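Local coordinates for protein CT_858 (Chlamydia trachomatis, PDB 3DPM) that probably acts as a serine-type endopeptidase that joins a PDZ-like domain to a peptidase family S41 domain, at residues 87-92 with 99-104; 166-171 with 180-185; 95-100 with 538-543. All coordinates share one frame; numbering follows the deposited sequence.

Contact 1: 87-92 with 99-104; sequences PYTVQK and YFVDIM
Tyr88 and Phe100 both carry CG anti to the carbonyl carbon (chi1 -53° and -66°), beside the backbone N, and on the face they share with Val90 and Ile103 these torsions direct the rings so that the edge of Phe100 meets Tyr88. The pair is an offset edge-to-face stack with the planes at 77°. Tyr88 CB lies in the plane of the Phe100 ring, 3.9 Å from Phe100 CE2, while Val90 CG2 touches Phe100 CD2 and Ile103 CG2 reaches Tyr88 CE2. The backbone beneath departs from regular antiparallel pairing. Thr89 faces both Val101 and Asp102, a classic beta bulge: Thr89 N donates to Asp102 O at 3.0 Å, yet Thr89 O receives Val101 N at 3.1 Å in a nearly straight bond. Beyond the bulge, Gln91 and Tyr99 exchange two backbone bonds. Val101, the extra residue, points its CB toward the partner strand and lays CG1 against Gln91 NE2 at 3.6 Å. At the other end Met104, bent at chi2 and chi3, brings CE to 3.5 Å from Thr89 OG1, while Met104 N bonds Pro87 O from above the carbonyl plane. The amide of Gln91 finds its polar partner in Tyr548 OH. This is a hairpin of the PDZ-like domain: strand 83-92 also pairs with 152-154 and 177-187, strand 98-103 with 115-119, and helix 540-544 packs against Gln91, Tyr99 and Val101.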
loop_
_atom_site.group_PDB
_atom_site.type_symbol
_atom_site.label_atom_id
_atom_site.label_comp_id
_atom_site.label_asym_id
_atom_site.label_seq_id
_atom_site.Cartn_x
_atom_site.Cartn_y
_atom_site.Cartn_z
ATOM N N PRO A 87 5.740 32.934 -5.210
ATOM C CA PRO A 87 4.477 33.303 -4.556
ATOM C C PRO A 87 3.435 34.069 -5.373
ATOM O O PRO A 87 2.963 35.117 -4.941
ATOM C CB PRO A 87 4.953 34.107 -3.355
ATOM C CG PRO A 87 6.140 34.838 -3.928
ATOM C CD PRO A 87 6.857 33.743 -4.680
ATOM N N TYR A 88 3.057 33.545 -6.532
ATOM C CA TYR A 88 2.074 34.225 -7.368
ATOM C C TYR A 88 1.087 33.241 -7.982
ATOM O O TYR A 88 1.404 32.066 -8.167
ATOM C CB TYR A 88 2.780 35.005 -8.485
ATOM C CG TYR A 88 3.848 35.947 -7.976
ATOM C CD1 TYR A 88 5.200 35.669 -8.159
ATOM C CD2 TYR A 88 3.504 37.090 -7.264
ATOM C CE1 TYR A 88 6.186 36.511 -7.639
ATOM C CE2 TYR A 88 4.472 37.932 -6.738
ATOM C CZ TYR A 88 5.811 37.641 -6.926
ATOM O OH TYR A 88 6.769 38.478 -6.386
ATOM N N THR A 89 -0.120 33.725 -8.269
ATOM C CA THR A 89 -1.149 32.911 -8.899
ATOM C C THR A 89 -1.660 33.740 -10.067
ATOM O O THR A 89 -1.906 34.939 -9.933
ATOM C CB THR A 89 -2.334 32.610 -7.956
ATOM O OG1 THR A 89 -1.851 32.072 -6.721
ATOM C CG2 THR A 89 -3.268 31.595 -8.599
ATOM N N VAL A 90 -1.823 33.100 -11.213
ATOM C CA VAL A 90 -2.273 33.794 -12.407
ATOM C C VAL A 90 -3.490 33.124 -13.032
ATOM O O VAL A 90 -3.677 31.914 -12.893
ATOM C CB VAL A 90 -1.134 33.833 -13.450
ATOM C CG1 VAL A 90 -1.626 34.431 -14.745
ATOM C CG2 VAL A 90 0.031 34.645 -12.903
ATOM N N GLN A 91 -4.321 33.916 -13.707
ATOM C CA GLN A 91 -5.497 33.376 -14.380
ATOM C C GLN A 91 -5.558 33.911 -15.812
ATOM O O GLN A 91 -5.382 35.107 -16.050
ATOM C CB GLN A 91 -6.774 33.737 -13.615
ATOM C CG GLN A 91 -7.988 32.929 -14.052
ATOM C CD GLN A 91 -9.262 33.290 -13.286
ATOM O OE1 GLN A 91 -10.319 32.682 -13.492
ATOM N NE2 GLN A 91 -9.166 34.280 -12.403
ATOM N N LYS A 92 -5.796 33.016 -16.763
ATOM C CA LYS A 92 -5.860 33.387 -18.164
ATOM C C LYS A 92 -7.284 33.691 -18.600
ATOM O O LYS A 92 -8.200 32.917 -18.331
ATOM C CB LYS A 92 -5.313 32.259 -19.046
ATOM C CG LYS A 92 -5.056 32.704 -20.488
ATOM C CD LYS A 92 -5.004 31.548 -21.487
ATOM C CE LYS A 92 -4.878 32.104 -22.909
ATOM N NZ LYS A 92 -5.332 31.179 -24.004
ATOM N N TYR A 99 -3.425 37.682 -15.938
ATOM C CA TYR A 99 -3.438 38.678 -14.870
ATOM C C TYR A 99 -3.257 38.023 -13.508
ATOM O O TYR A 99 -3.816 36.955 -13.243
ATOM C CB TYR A 99 -4.758 39.461 -14.855
ATOM C CG TYR A 99 -5.112 40.156 -16.149
ATOM C CD1 TYR A 99 -5.881 39.511 -17.117
ATOM C CD2 TYR A 99 -4.659 41.451 -16.415
ATOM C CE1 TYR A 99 -6.193 40.134 -18.324
ATOM C CE2 TYR A 99 -4.962 42.088 -17.623
ATOM C CZ TYR A 99 -5.731 41.421 -18.572
ATOM O OH TYR A 99 -6.060 42.045 -19.758
ATOM N N PHE A 100 -2.464 38.655 -12.651
ATOM C CA PHE A 100 -2.266 38.138 -11.308
ATOM C C PHE A 100 -3.606 38.255 -10.576
ATOM O O PHE A 100 -4.314 39.250 -10.730
ATOM C CB PHE A 100 -1.203 38.955 -10.571
ATOM C CG PHE A 100 0.165 38.837 -11.165
ATOM C CD1 PHE A 100 0.566 39.680 -12.197
ATOM C CD2 PHE A 100 1.048 37.861 -10.714
ATOM C CE1 PHE A 100 1.832 39.554 -12.771
ATOM C CE2 PHE A 100 2.313 37.724 -11.282
ATOM C CZ PHE A 100 2.707 38.569 -12.310
ATOM N N VAL A 101 -3.959 37.236 -9.805
ATOM C CA VAL A 101 -5.213 37.254 -9.063
ATOM C C VAL A 101 -4.905 37.002 -7.601
ATOM O O VAL A 101 -5.759 37.164 -6.732
ATOM C CB VAL A 101 -6.221 36.182 -9.567
ATOM C CG1 VAL A 101 -6.752 36.578 -10.946
ATOM C CG2 VAL A 101 -5.553 34.801 -9.616
ATOM N N ASP A 102 -3.670 36.609 -7.330
ATOM C CA ASP A 102 -3.272 36.369 -5.959
ATOM C C ASP A 102 -1.772 36.503 -5.795
ATOM O O ASP A 102 -1.002 36.041 -6.630
ATOM C CB ASP A 102 -3.737 34.989 -5.510
ATOM C CG ASP A 102 -4.050 34.947 -4.039
ATOM O OD1 ASP A 102 -3.105 34.946 -3.226
ATOM O OD2 ASP A 102 -5.248 34.939 -3.691
ATOM N N ILE A 103 -1.368 37.148 -4.709
ATOM C CA ILE A 103 0.040 37.361 -4.417
ATOM C C ILE A 103 0.307 36.962 -2.975
ATOM O O ILE A 103 -0.059 37.678 -2.046
ATOM C CB ILE A 103 0.406 38.838 -4.637
ATOM C CG1 ILE A 103 0.237 39.183 -6.118
ATOM C CG2 ILE A 103 1.824 39.110 -4.175
ATOM C CD1 ILE A 103 0.312 40.659 -6.422
ATOM N N MET A 104 0.943 35.812 -2.791
ATOM C CA MET A 104 1.238 35.312 -1.454
ATOM C C MET A 104 2.496 35.926 -0.829
ATOM O O MET A 104 3.206 35.261 -0.081
ATOM C CB MET A 104 1.370 33.783 -1.489
ATOM C CG MET A 104 0.103 33.026 -1.925
ATOM S SD MET A 104 -0.301 33.128 -3.700
ATOM C CE MET A 104 0.685 31.758 -4.364
#

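Contact 2: 166-171 with 180-185; sequences TTLKIR and VRVKWR
Thr166 lays its CG2 methyl alongside CG2 of Val182, the two side chains pointing the same way, with each CG2 set between the backbone N and the carbonyl carbon. Thr166 CG2 also comes within 3.8 Å of Trp184 NE1, approaching the indole obliquely. Further along, Ile170 CD1 meets Val180 CG2 at 4.0 Å, and Leu168 CG lies 4.3 Å from Val182 CG2. Two hydrogen-bonded antiparallel pairs, Thr166 with Val182 and Leu168 with Val180, fix the register, and Thr167 with Arg181 is the non-hydrogen-bonded pair between them. Each of the first two exchanges two backbone bonds, among them Val180 N to Leu168 O at 2.7 Å and 172°. On the other face of the sheet Arg181 bends at chi2 (73°) to fold back across the neighbouring strand, and Thr167 is modelled over one face of its guanidinium; the closeness of the threonine hydroxyl is doubtful in detail, and its geometry does not support a hydrogen bond. The arginine's charge is met instead by Glu179, through a salt bridge from NH1. Together the segments form a beta hairpin in the PDZ-like domain, its strands 165-171 and 177-187 belonging to one curled antiparallel sheet. Strand 115-119 pairs with 165-171 on its other edge, whereas 83-92 pairs with 177-187 and brings Tyr88 onto Val182 and Leu86 onto Trp184.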
loop_
_atom_site.group_PDB
_atom_site.type_symbol
_atom_site.label_atom_id
_atom_site.label_comp_id
_atom_site.label_asym_id
_atom_site.label_seq_id
_atom_site.Cartn_x
_atom_site.Cartn_y
_atom_site.Cartn_z
ATOM N N THR A 166 15.046 35.884 -11.464
ATOM C CA THR A 166 14.410 35.812 -12.776
ATOM C C THR A 166 13.660 37.116 -12.981
ATOM O O THR A 166 13.479 37.872 -12.037
ATOM C CB THR A 166 13.445 34.601 -12.905
ATOM O OG1 THR A 166 12.879 34.591 -14.224
ATOM C CG2 THR A 166 12.330 34.671 -11.875
ATOM N N THR A 167 13.240 37.395 -14.206
ATOM C CA THR A 167 12.540 38.639 -14.481
ATOM C C THR A 167 11.118 38.454 -14.964
ATOM O O THR A 167 10.877 37.782 -15.962
ATOM C CB THR A 167 13.281 39.476 -15.545
ATOM O OG1 THR A 167 14.611 39.754 -15.096
ATOM C CG2 THR A 167 12.562 40.794 -15.788
ATOM N N LEU A 168 10.174 39.045 -14.246
ATOM C CA LEU A 168 8.782 38.997 -14.659
ATOM C C LEU A 168 8.462 40.383 -15.239
ATOM O O LEU A 168 8.661 41.402 -14.571
ATOM C CB LEU A 168 7.859 38.715 -13.464
ATOM C CG LEU A 168 8.033 37.385 -12.717
ATOM C CD1 LEU A 168 7.089 37.348 -11.518
ATOM C CD2 LEU A 168 7.776 36.213 -13.659
ATOM N N LYS A 169 8.009 40.435 -16.488
ATOM C CA LYS A 169 7.642 41.717 -17.069
ATOM C C LYS A 169 6.130 41.834 -16.943
ATOM O O LYS A 169 5.397 40.967 -17.413
ATOM C CB LYS A 169 8.029 41.805 -18.547
ATOM C CG LYS A 169 7.736 43.170 -19.144
ATOM C CD LYS A 169 7.827 43.186 -20.660
ATOM C CE LYS A 169 9.262 43.119 -21.141
ATOM N NZ LYS A 169 10.028 44.268 -20.590
ATOM N N ILE A 170 5.663 42.895 -16.298
ATOM C CA ILE A 170 4.232 43.096 -16.126
ATOM C C ILE A 170 3.780 44.456 -16.648
ATOM O O ILE A 170 4.593 45.314 -16.981
ATOM C CB ILE A 170 3.811 42.974 -14.625
ATOM C CG1 ILE A 170 3.828 44.345 -13.936
ATOM C CG2 ILE A 170 4.765 42.031 -13.898
ATOM C CD1 ILE A 170 5.188 44.926 -13.752
ATOM N N ARG A 171 2.469 44.632 -16.722
ATOM C CA ARG A 171 1.885 45.881 -17.172
ATOM C C ARG A 171 0.858 46.327 -16.137
ATOM O O ARG A 171 -0.020 45.559 -15.743
ATOM C CB ARG A 171 1.222 45.699 -18.542
ATOM C CG ARG A 171 0.540 46.949 -19.091
ATOM C CD ARG A 171 0.512 46.960 -20.622
ATOM N NE ARG A 171 -0.255 45.850 -21.188
ATOM C CZ ARG A 171 -0.113 45.386 -22.434
ATOM N NH1 ARG A 171 0.780 45.936 -23.259
ATOM N NH2 ARG A 171 -0.864 44.369 -22.860
ATOM N N VAL A 180 10.300 43.201 -13.295
ATOM C CA VAL A 180 10.516 42.961 -11.877
ATOM C C VAL A 180 11.444 41.799 -11.617
ATOM O O VAL A 180 11.178 40.688 -12.036
ATOM C CB VAL A 180 9.175 42.707 -11.158
ATOM C CG1 VAL A 180 9.412 42.454 -9.678
ATOM C CG2 VAL A 180 8.261 43.906 -11.346
ATOM N N ARG A 181 12.547 42.056 -10.928
ATOM C CA ARG A 181 13.479 40.982 -10.621
ATOM C C ARG A 181 12.966 40.264 -9.376
ATOM O O ARG A 181 12.606 40.899 -8.395
ATOM C CB ARG A 181 14.890 41.534 -10.374
ATOM C CG ARG A 181 15.913 41.158 -11.449
ATOM C CD ARG A 181 15.686 41.925 -12.744
ATOM N NE ARG A 181 16.432 41.359 -13.869
ATOM C CZ ARG A 181 16.428 41.865 -15.101
ATOM N NH1 ARG A 181 15.721 42.956 -15.371
ATOM N NH2 ARG A 181 17.114 41.272 -16.069
ATOM N N VAL A 182 12.884 38.940 -9.436
ATOM C CA VAL A 182 12.419 38.153 -8.297
ATOM C C VAL A 182 13.376 36.996 -8.076
ATOM O O VAL A 182 14.270 36.757 -8.888
ATOM C CB VAL A 182 10.995 37.584 -8.518
ATOM C CG1 VAL A 182 10.000 38.719 -8.683
ATOM C CG2 VAL A 182 10.975 36.687 -9.728
ATOM N N LYS A 183 13.185 36.275 -6.981
ATOM C CA LYS A 183 14.060 35.158 -6.664
ATOM C C LYS A 183 13.256 33.912 -6.357
ATOM O O LYS A 183 12.260 33.965 -5.644
ATOM C CB LYS A 183 14.936 35.508 -5.464
ATOM C CG LYS A 183 16.182 34.654 -5.353
ATOM C CD LYS A 183 17.126 35.242 -4.333
ATOM C CE LYS A 183 18.534 34.695 -4.494
ATOM N NZ LYS A 183 19.474 35.396 -3.579
ATOM N N TRP A 184 13.682 32.786 -6.909
ATOM C CA TRP A 184 12.976 31.541 -6.664
ATOM C C TRP A 184 13.171 31.046 -5.236
ATOM O O TRP A 184 14.292 31.037 -4.725
ATOM C CB TRP A 184 13.464 30.439 -7.610
ATOM C CG TRP A 184 13.020 30.554 -9.021
ATOM C CD1 TRP A 184 13.719 31.088 -10.066
ATOM C CD2 TRP A 184 11.778 30.088 -9.562
ATOM N NE1 TRP A 184 12.991 30.980 -11.230
ATOM C CE2 TRP A 184 11.793 30.372 -10.949
ATOM C CE3 TRP A 184 10.652 29.455 -9.011
ATOM C CZ2 TRP A 184 10.724 30.044 -11.791
ATOM C CZ3 TRP A 184 9.593 29.129 -9.850
ATOM C CH2 TRP A 184 9.637 29.426 -11.226
ATOM N N ARG A 185 12.076 30.659 -4.587
ATOM C CA ARG A 185 12.169 30.079 -3.250
ATOM C C ARG A 185 12.668 28.706 -3.676
ATOM O O ARG A 185 11.912 27.908 -4.212
ATOM C CB ARG A 185 10.786 29.962 -2.593
ATOM C CG ARG A 185 10.195 31.274 -2.043
ATOM C CD ARG A 185 10.150 32.384 -3.093
ATOM N NE ARG A 185 9.533 33.618 -2.602
ATOM C CZ ARG A 185 9.943 34.838 -2.945
ATOM N NH1 ARG A 185 10.974 34.983 -3.772
ATOM N NH2 ARG A 185 9.322 35.916 -2.474
#

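Contact 3: 95-100 with 538-543; sequences DGRFYF and FTANDI
Ala540 presents its methyl to Tyr99 of the 95-100 segment, and the apolar touching across this contact centres on that tyrosine. Ala540 CB lies 4.1 Å from Tyr99 CE1, approaching the ring obliquely. One helical turn on, Ile543 CG2 meets Tyr99 CB at 4.0 Å. CG2 is the branch anti to the backbone N of Ile543, and this torsion turns it to the tyrosine.

Charge pairing works within the 95-100 segment. Arg97 grips Asp95 side-on with NE and NH2, both directed to OD1, which lies near the guanidinium plane. NH2 makes the shorter bond, 2.6 Å to Asp95 OD1, and comes nearly along the C-O axis, whereas NE meets that oxygen from above the carboxylate plane. The methyl of Ala540 lies beside this ion pair, its CB 3.2 Å from Arg97 NH2 and close to Asp95 OD1. A bend at chi3 (-75°) folds the arginine back so that one face of its guanidinium lies under Tyr99 CZ. Asp95 OD2 is held by Ser93 OG.

The helix start is a capping box. Thr539 occupies the N-cap and its OG1 accepts from Asp542 N at 3.2 Å; in return Asp542 OD2 receives Thr539 N at 3.0 Å through its anti lone pair. The box begins the short helix 540-544, which lies near the C-terminal end of the chain and rests on strand 98-103 of the PDZ-like domain, so distant parts of the chain meet here.

Water bridging supplies the polar links across the contact, since no direct hydrogen bond crosses it. One water accepts from Ala540 N and, weakly, from Asp95 N. Another donates to both Phe100 O and Ile543 O, the latter at 2.7 Å, joining the strand backbone to the helix.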
loop_
_atom_site.group_PDB
_atom_site.type_symbol
_atom_site.label_atom_id
_atom_site.label_comp_id
_atom_site.label_asym_id
_atom_site.label_seq_id
_atom_site.Cartn_x
_atom_site.Cartn_y
_atom_site.Cartn_z
ATOM N N ASP A 95 -9.325 35.899 -24.114
ATOM C CA ASP A 95 -8.594 36.555 -25.196
ATOM C C ASP A 95 -7.094 36.265 -25.161
ATOM O O ASP A 95 -6.329 36.762 -25.997
ATOM C CB ASP A 95 -8.839 38.067 -25.163
ATOM C CG ASP A 95 -8.356 38.709 -23.884
ATOM O OD1 ASP A 95 -8.625 39.913 -23.698
ATOM O OD2 ASP A 95 -7.710 38.024 -23.064
ATOM N N GLY A 96 -6.675 35.470 -24.181
ATOM C CA GLY A 96 -5.275 35.099 -24.074
ATOM C C GLY A 96 -4.344 35.964 -23.239
ATOM O O GLY A 96 -3.147 36.035 -23.528
ATOM N N ARG A 97 -4.866 36.614 -22.205
ATOM C CA ARG A 97 -4.030 37.449 -21.354
ATOM C C ARG A 97 -3.962 36.908 -19.926
ATOM O O ARG A 97 -4.941 36.363 -19.408
ATOM C CB ARG A 97 -4.555 38.885 -21.362
ATOM C CG ARG A 97 -4.277 39.619 -22.666
ATOM C CD ARG A 97 -4.755 41.056 -22.608
ATOM N NE ARG A 97 -6.206 41.153 -22.725
ATOM C CZ ARG A 97 -6.888 42.293 -22.654
ATOM N NH1 ARG A 97 -6.251 43.443 -22.456
ATOM N NH2 ARG A 97 -8.210 42.287 -22.814
ATOM N N PHE A 98 -2.802 37.062 -19.293
ATOM C CA PHE A 98 -2.600 36.571 -17.927
ATOM C C PHE A 98 -2.495 37.685 -16.890
ATOM O O PHE A 98 -1.576 38.516 -16.939
ATOM C CB PHE A 98 -1.332 35.701 -17.846
ATOM C CG PHE A 98 -1.258 34.621 -18.895
ATOM C CD1 PHE A 98 -0.903 34.928 -20.207
ATOM C CD2 PHE A 98 -1.557 33.298 -18.572
ATOM C CE1 PHE A 98 -0.847 33.937 -21.184
ATOM C CE2 PHE A 98 -1.505 32.295 -19.537
ATOM C CZ PHE A 98 -1.150 32.615 -20.849
ATOM N N TYR A 99 -3.425 37.682 -15.938
ATOM C CA TYR A 99 -3.438 38.678 -14.870
ATOM C C TYR A 99 -3.257 38.023 -13.508
ATOM O O TYR A 99 -3.816 36.955 -13.243
ATOM C CB TYR A 99 -4.758 39.461 -14.855
ATOM C CG TYR A 99 -5.112 40.156 -16.149
ATOM C CD1 TYR A 99 -5.881 39.511 -17.117
ATOM C CD2 TYR A 99 -4.659 41.451 -16.415
ATOM C CE1 TYR A 99 -6.193 40.134 -18.324
ATOM C CE2 TYR A 99 -4.962 42.088 -17.623
ATOM C CZ TYR A 99 -5.731 41.421 -18.572
ATOM O OH TYR A 99 -6.060 42.045 -19.758
ATOM N N PHE A 100 -2.464 38.655 -12.651
ATOM C CA PHE A 100 -2.266 38.138 -11.308
ATOM C C PHE A 100 -3.606 38.255 -10.576
ATOM O O PHE A 100 -4.314 39.250 -10.730
ATOM C CB PHE A 100 -1.203 38.955 -10.571
ATOM C CG PHE A 100 0.165 38.837 -11.165
ATOM C CD1 PHE A 100 0.566 39.680 -12.197
ATOM C CD2 PHE A 100 1.048 37.861 -10.714
ATOM C CE1 PHE A 100 1.832 39.554 -12.771
ATOM C CE2 PHE A 100 2.313 37.724 -11.282
ATOM C CZ PHE A 100 2.707 38.569 -12.310
ATOM N N PHE A 538 -14.225 33.054 -18.764
ATOM C CA PHE A 538 -13.919 34.273 -18.015
ATOM C C PHE A 538 -13.185 35.282 -18.882
ATOM O O PHE A 538 -12.090 35.012 -19.373
ATOM C CB PHE A 538 -13.068 33.947 -16.798
ATOM C CG PHE A 538 -13.773 33.120 -15.776
ATOM C CD1 PHE A 538 -13.173 31.981 -15.257
ATOM C CD2 PHE A 538 -15.034 33.483 -15.315
ATOM C CE1 PHE A 538 -13.819 31.211 -14.292
ATOM C CE2 PHE A 538 -15.686 32.718 -14.349
ATOM C CZ PHE A 538 -15.078 31.581 -13.836
ATOM N N THR A 539 -13.791 36.451 -19.046
ATOM C CA THR A 539 -13.239 37.527 -19.866
ATOM C C THR A 539 -12.171 38.345 -19.140
ATOM O O THR A 539 -12.071 38.302 -17.912
ATOM C CB THR A 539 -14.346 38.491 -20.279
ATOM O OG1 THR A 539 -14.859 39.138 -19.108
ATOM C CG2 THR A 539 -15.472 37.744 -20.967
ATOM N N ALA A 540 -11.385 39.106 -19.898
ATOM C CA ALA A 540 -10.344 39.939 -19.298
ATOM C C ALA A 540 -10.968 40.799 -18.209
ATOM O O ALA A 540 -10.432 40.889 -17.107
ATOM C CB ALA A 540 -9.668 40.827 -20.366
ATOM N N ASN A 541 -12.109 41.422 -18.506
ATOM C CA ASN A 541 -12.772 42.262 -17.507
ATOM C C ASN A 541 -13.089 41.460 -16.247
ATOM O O ASN A 541 -13.001 41.983 -15.131
ATOM C CB ASN A 541 -14.070 42.862 -18.055
ATOM C CG ASN A 541 -13.832 43.824 -19.202
ATOM O OD1 ASN A 541 -12.825 44.535 -19.237
ATOM N ND2 ASN A 541 -14.772 43.863 -20.145
ATOM N N ASP A 542 -13.473 40.195 -16.426
ATOM C CA ASP A 542 -13.790 39.347 -15.284
ATOM C C ASP A 542 -12.584 39.216 -14.364
ATOM O O ASP A 542 -12.696 39.399 -13.152
ATOM C CB ASP A 542 -14.212 37.938 -15.731
ATOM C CG ASP A 542 -15.690 37.842 -16.088
ATOM O OD1 ASP A 542 -16.525 38.375 -15.328
ATOM O OD2 ASP A 542 -16.018 37.207 -17.118
ATOM N N ILE A 543 -11.431 38.913 -14.951
ATOM C CA ILE A 543 -10.204 38.704 -14.187
ATOM C C ILE A 543 -9.495 39.947 -13.640
ATOM O O ILE A 543 -9.234 40.031 -12.444
ATOM C CB ILE A 543 -9.161 37.924 -15.022
ATOM C CG1 ILE A 543 -9.833 36.796 -15.805
ATOM C CG2 ILE A 543 -8.081 37.377 -14.109
ATOM C CD1 ILE A 543 -10.517 35.778 -14.951
HETATM O O HOH W 1 -11.376 38.081 -22.890
HETATM O O HOH W 2 -6.886 40.165 -11.092
#

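Contacts 1 and 2 are two hairpins of one curled antiparallel sheet in the PDZ-like domain that come in series along the chain; their centres lie about 13 Å apart. Tyr88 packs on Val182 where strands 83-92 and 177-187 are neighbours, and also touches Leu168 of strand 165-171. Contact 3, its centre about 11 Å from that of contact 1 and about 20 Å from that of contact 2, shares Tyr99 and Phe100 with contact 1 but reaches across more than 430 residues to helix 540-544. Gln91 and Val101 of contact 1 also pack on Ile543. The local hairpins thus build the sheet, and the long-range contact ties it to the C-terminal part of the chain.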